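Local structure of dTor_3x33L (Synthetic construct, 4YY2) at residues V77-I82 against E92-F97. The protein is a computationally designed scaffold with no known biological activity, built from three helical-hairpin repeats that close into a left-handed alpha/alpha toroid. Residues are numbered along the deposited sequence; the frame is centred on the assembly and turned at random.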
ATOM      1  N   VAL A  77      -6.241  -1.357   6.889  1.00 32.60           N
ATOM      2  CA  VAL A  77      -6.628  -0.200   6.030  1.00 33.90           C
ATOM      3  C   VAL A  77      -5.800  -0.128   4.753  1.00 30.19           C
ATOM      4  O   VAL A  77      -6.326   0.126   3.640  1.00 33.99           O
ATOM      5  CB  VAL A  77      -6.581   1.152   6.795  1.00 32.35           C
ATOM      6  CG1 VAL A  77      -7.018   2.296   5.927  1.00 33.58           C
ATOM      7  CG2 VAL A  77      -7.481   1.091   8.028  1.00 37.28           C
ATOM      8  N   LEU A  78      -4.501  -0.273   4.881  1.00 29.75           N
ATOM      9  CA  LEU A  78      -3.638  -0.257   3.682  1.00 29.23           C
ATOM     10  C   LEU A  78      -4.053  -1.309   2.666  1.00 32.10           C
ATOM     11  O   LEU A  78      -4.070  -1.039   1.446  1.00 31.65           O
ATOM     12  CB  LEU A  78      -2.173  -0.452   4.079  1.00 30.83           C
ATOM     13  CG  LEU A  78      -1.581   0.752   4.840  1.00 36.64           C
ATOM     14  CD1 LEU A  78      -0.232   0.391   5.452  1.00 36.08           C
ATOM     15  CD2 LEU A  78      -1.388   1.974   3.950  1.00 35.43           C
ATOM     16  N   LEU A  79      -4.377  -2.500   3.175  1.00 33.53           N
ATOM     17  CA  LEU A  79      -4.822  -3.567   2.274  1.00 32.39           C
ATOM     18  C   LEU A  79      -6.111  -3.164   1.541  1.00 29.62           C
ATOM     19  O   LEU A  79      -6.291  -3.493   0.354  1.00 32.70           O
ATOM     20  CB  LEU A  79      -4.923  -4.902   2.976  1.00 30.87           C
ATOM     21  CG  LEU A  79      -3.547  -5.430   3.420  1.00 36.34           C
ATOM     22  CD1 LEU A  79      -3.686  -6.536   4.453  1.00 37.64           C
ATOM     23  CD2 LEU A  79      -2.750  -5.921   2.217  1.00 33.97           C
ATOM     24  N   GLU A  80      -7.035  -2.575   2.280  1.00 32.02           N
ATOM     25  CA  GLU A  80      -8.318  -2.130   1.707  1.00 33.99           C
ATOM     26  C   GLU A  80      -8.117  -1.034   0.657  1.00 35.02           C
ATOM     27  O   GLU A  80      -8.722  -1.081  -0.431  1.00 35.17           O
ATOM     28  CB  GLU A  80      -9.284  -1.708   2.798  1.00 37.53           C
ATOM     29  CG  GLU A  80      -9.636  -2.894   3.665  1.00 41.39           C
ATOM     30  CD  GLU A  80     -10.729  -2.645   4.681  1.00 49.49           C
ATOM     31  OE1 GLU A  80     -11.183  -1.502   4.803  1.00 47.92           O
ATOM     32  OE2 GLU A  80     -11.114  -3.636   5.363  1.00 52.32           O
ATOM     33  N   LEU A  81      -7.174  -0.145   0.908  1.00 30.97           N
ATOM     34  CA  LEU A  81      -6.795   0.871  -0.041  1.00 34.55           C
ATOM     35  C   LEU A  81      -6.144   0.300  -1.282  1.00 34.00           C
ATOM     36  O   LEU A  81      -6.418   0.740  -2.382  1.00 30.49           O
ATOM     37  CB  LEU A  81      -5.903   1.916   0.622  1.00 31.10           C
ATOM     38  CG  LEU A  81      -6.625   2.763   1.658  1.00 33.44           C
ATOM     39  CD1 LEU A  81      -5.698   3.666   2.502  1.00 32.65           C
ATOM     40  CD2 LEU A  81      -7.705   3.613   1.003  1.00 37.66           C
ATOM     41  N   ILE A  82      -5.300  -0.709  -1.095  1.00 31.09           N
ATOM     42  CA  ILE A  82      -4.673  -1.423  -2.240  1.00 34.96           C
ATOM     43  C   ILE A  82      -5.711  -2.173  -3.080  1.00 36.61           C
ATOM     44  O   ILE A  82      -5.707  -2.152  -4.337  1.00 37.45           O
ATOM     45  CB  ILE A  82      -3.572  -2.372  -1.771  1.00 33.38           C
ATOM     46  CG1 ILE A  82      -2.414  -1.570  -1.214  1.00 29.96           C
ATOM     47  CG2 ILE A  82      -3.129  -3.279  -2.927  1.00 37.06           C
ATOM     48  CD1 ILE A  82      -1.390  -2.369  -0.399  1.00 35.92           C
ATOM     49  N   GLU A  92      -9.750 -10.706  -1.385  1.00 43.55           N
ATOM     50  CA  GLU A  92      -8.727 -11.216  -2.273  1.00 46.49           C
ATOM     51  C   GLU A  92      -7.301 -10.688  -1.988  1.00 42.89           C
ATOM     52  O   GLU A  92      -6.299 -11.429  -1.987  1.00 40.05           O
ATOM     53  CB  GLU A  92      -9.125 -10.875  -3.703  1.00 58.75           C
ATOM     54  CG  GLU A  92      -8.219 -11.365  -4.811  1.00 69.10           C
ATOM     55  CD  GLU A  92      -8.972 -11.419  -6.140  1.00 77.06           C
ATOM     56  OE1 GLU A  92      -8.388 -11.195  -7.225  1.00 83.57           O
ATOM     57  OE2 GLU A  92     -10.189 -11.664  -6.079  1.00 82.65           O
ATOM     58  N   VAL A  93      -7.210  -9.400  -1.737  1.00 43.51           N
ATOM     59  CA  VAL A  93      -5.945  -8.760  -1.440  1.00 37.99           C
ATOM     60  C   VAL A  93      -5.391  -9.252  -0.096  1.00 37.72           C
ATOM     61  O   VAL A  93      -4.208  -9.503   0.041  1.00 36.08           O
ATOM     62  CB  VAL A  93      -6.077  -7.228  -1.522  1.00 40.13           C
ATOM     63  CG1 VAL A  93      -4.799  -6.521  -1.032  1.00 37.30           C
ATOM     64  CG2 VAL A  93      -6.324  -6.875  -2.965  1.00 42.42           C
ATOM     65  N   LYS A  94      -6.261  -9.352   0.884  1.00 37.03           N
ATOM     66  CA  LYS A  94      -5.872  -9.840   2.219  1.00 38.46           C
ATOM     67  C   LYS A  94      -5.370 -11.267   2.124  1.00 40.24           C
ATOM     68  O   LYS A  94      -4.369 -11.602   2.744  1.00 37.57           O
ATOM     69  CB  LYS A  94      -7.011  -9.688   3.227  1.00 43.88           C
ATOM     70  CG  LYS A  94      -7.261  -8.210   3.589  1.00 43.61           C
ATOM     71  CD  LYS A  94      -8.467  -7.988   4.499  1.00 47.16           C
ATOM     72  CE  LYS A  94      -8.894  -6.537   4.530  1.00 47.20           C
ATOM     73  NZ  LYS A  94     -10.144  -6.296   5.303  1.00 48.61           N
ATOM     74  N   LYS A  95      -6.079 -12.107   1.353  1.00 41.00           N
ATOM     75  CA  LYS A  95      -5.607 -13.504   1.111  1.00 40.43           C
ATOM     76  C   LYS A  95      -4.213 -13.524   0.582  1.00 36.59           C
ATOM     77  O   LYS A  95      -3.377 -14.339   1.046  1.00 34.65           O
ATOM     78  CB  LYS A  95      -6.540 -14.367   0.155  1.00 41.88           C
ATOM     79  CG  LYS A  95      -6.731 -13.774  -1.215  1.00 53.95           C
ATOM     80  CD  LYS A  95      -7.015 -14.763  -2.343  1.00 58.97           C
ATOM     81  CE  LYS A  95      -7.398 -14.095  -3.661  1.00 58.45           C
ATOM     82  NZ  LYS A  95      -6.211 -13.731  -4.483  1.00 59.62           N
ATOM     83  N   LYS A  96      -3.927 -12.679  -0.418  1.00 34.03           N
ATOM     84  CA  LYS A  96      -2.628 -12.645  -1.058  1.00 36.15           C
ATOM     85  C   LYS A  96      -1.543 -12.216  -0.131  1.00 32.19           C
ATOM     86  O   LYS A  96      -0.427 -12.760  -0.162  1.00 39.91           O
ATOM     87  CB  LYS A  96      -2.609 -11.751  -2.304  1.00 38.20           C
ATOM     88  CG  LYS A  96      -3.267 -12.323  -3.533  1.00 47.14           C
ATOM     89  CD  LYS A  96      -3.286 -11.285  -4.676  1.00 51.09           C
ATOM     90  CE  LYS A  96      -3.733 -11.817  -6.022  1.00 61.36           C
ATOM     91  NZ  LYS A  96      -3.526 -10.713  -7.013  1.00 66.49           N
ATOM     92  N   PHE A  97      -1.879 -11.226   0.695  1.00 31.76           N
ATOM     93  CA  PHE A  97      -0.991 -10.721   1.667  1.00 29.42           C
ATOM     94  C   PHE A  97      -0.489 -11.864   2.596  1.00 30.09           C
ATOM     95  O   PHE A  97       0.722 -12.072   2.758  1.00 33.52           O
ATOM     96  CB  PHE A  97      -1.587  -9.570   2.423  1.00 31.06           C
ATOM     97  CG  PHE A  97      -0.719  -9.071   3.577  1.00 27.06           C
ATOM     98  CD1 PHE A  97       0.315  -8.146   3.348  1.00 30.33           C
ATOM     99  CD2 PHE A  97      -0.943  -9.507   4.873  1.00 30.76           C
ATOM    100  CE1 PHE A  97       1.102  -7.697   4.418  1.00 30.94           C
ATOM    101  CE2 PHE A  97      -0.147  -9.041   5.941  1.00 34.67           C
ATOM    102  CZ  PHE A  97       0.865  -8.131   5.679  1.00 31.15           C
TER
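Lys94 NZ donates to Glu80 OE2 at 2.8 Å, a salt bridge joining helix 74-86 and helix 90-101 through two partly exposed side chains. OE2 accepts through its anti lone pair, the one away from OE1. Neither residue starts out aimed at the other helix; both chains run extended beyond CG, and that reach brings ammonium and carboxylate together. The Lys94 chain crosses Glu80 obliquely, with CE 3.8 Å from Glu80 CG, so methylenes touch as well as charges. Lys94 also touches Glu76, one turn earlier on the first helix. Lower on the same side chain, Lys94 CG lies 4.0 Å from Leu79 CD1, roofing the apolar layer beneath. Both methyls of Leu79 meet Phe97. CD1 sits over one face of the Phe97 ring in a CH-pi contact, 4.3 Å from the centroid and shifted toward the rim, while CD2 touches Phe97 CB, at 3.8 Å, and also reaches Val93 CG1. The Val93 methyl is placed there by chi1 of 173°, with CG1 anti to the backbone N; it also rests 3.6 Å from Leu79 O and meets Ile82 CG2. Behind this layer, helix 8-20 closes the core, with Leu12 and Leu15 on Leu79 and Ile16 on Ile82. An alanine in place of Lys94 would probably leave the Glu80 carboxylate without this cationic mate and uncover part of Leu79. The two segments meet at 121°, as successive helices of a hairpin in this alpha/alpha toroid. Branched aliphatics and one aromatic face fill the buried side, while the Lys94-Glu80 ion pair, between partly exposed chains, links the two segments by charge.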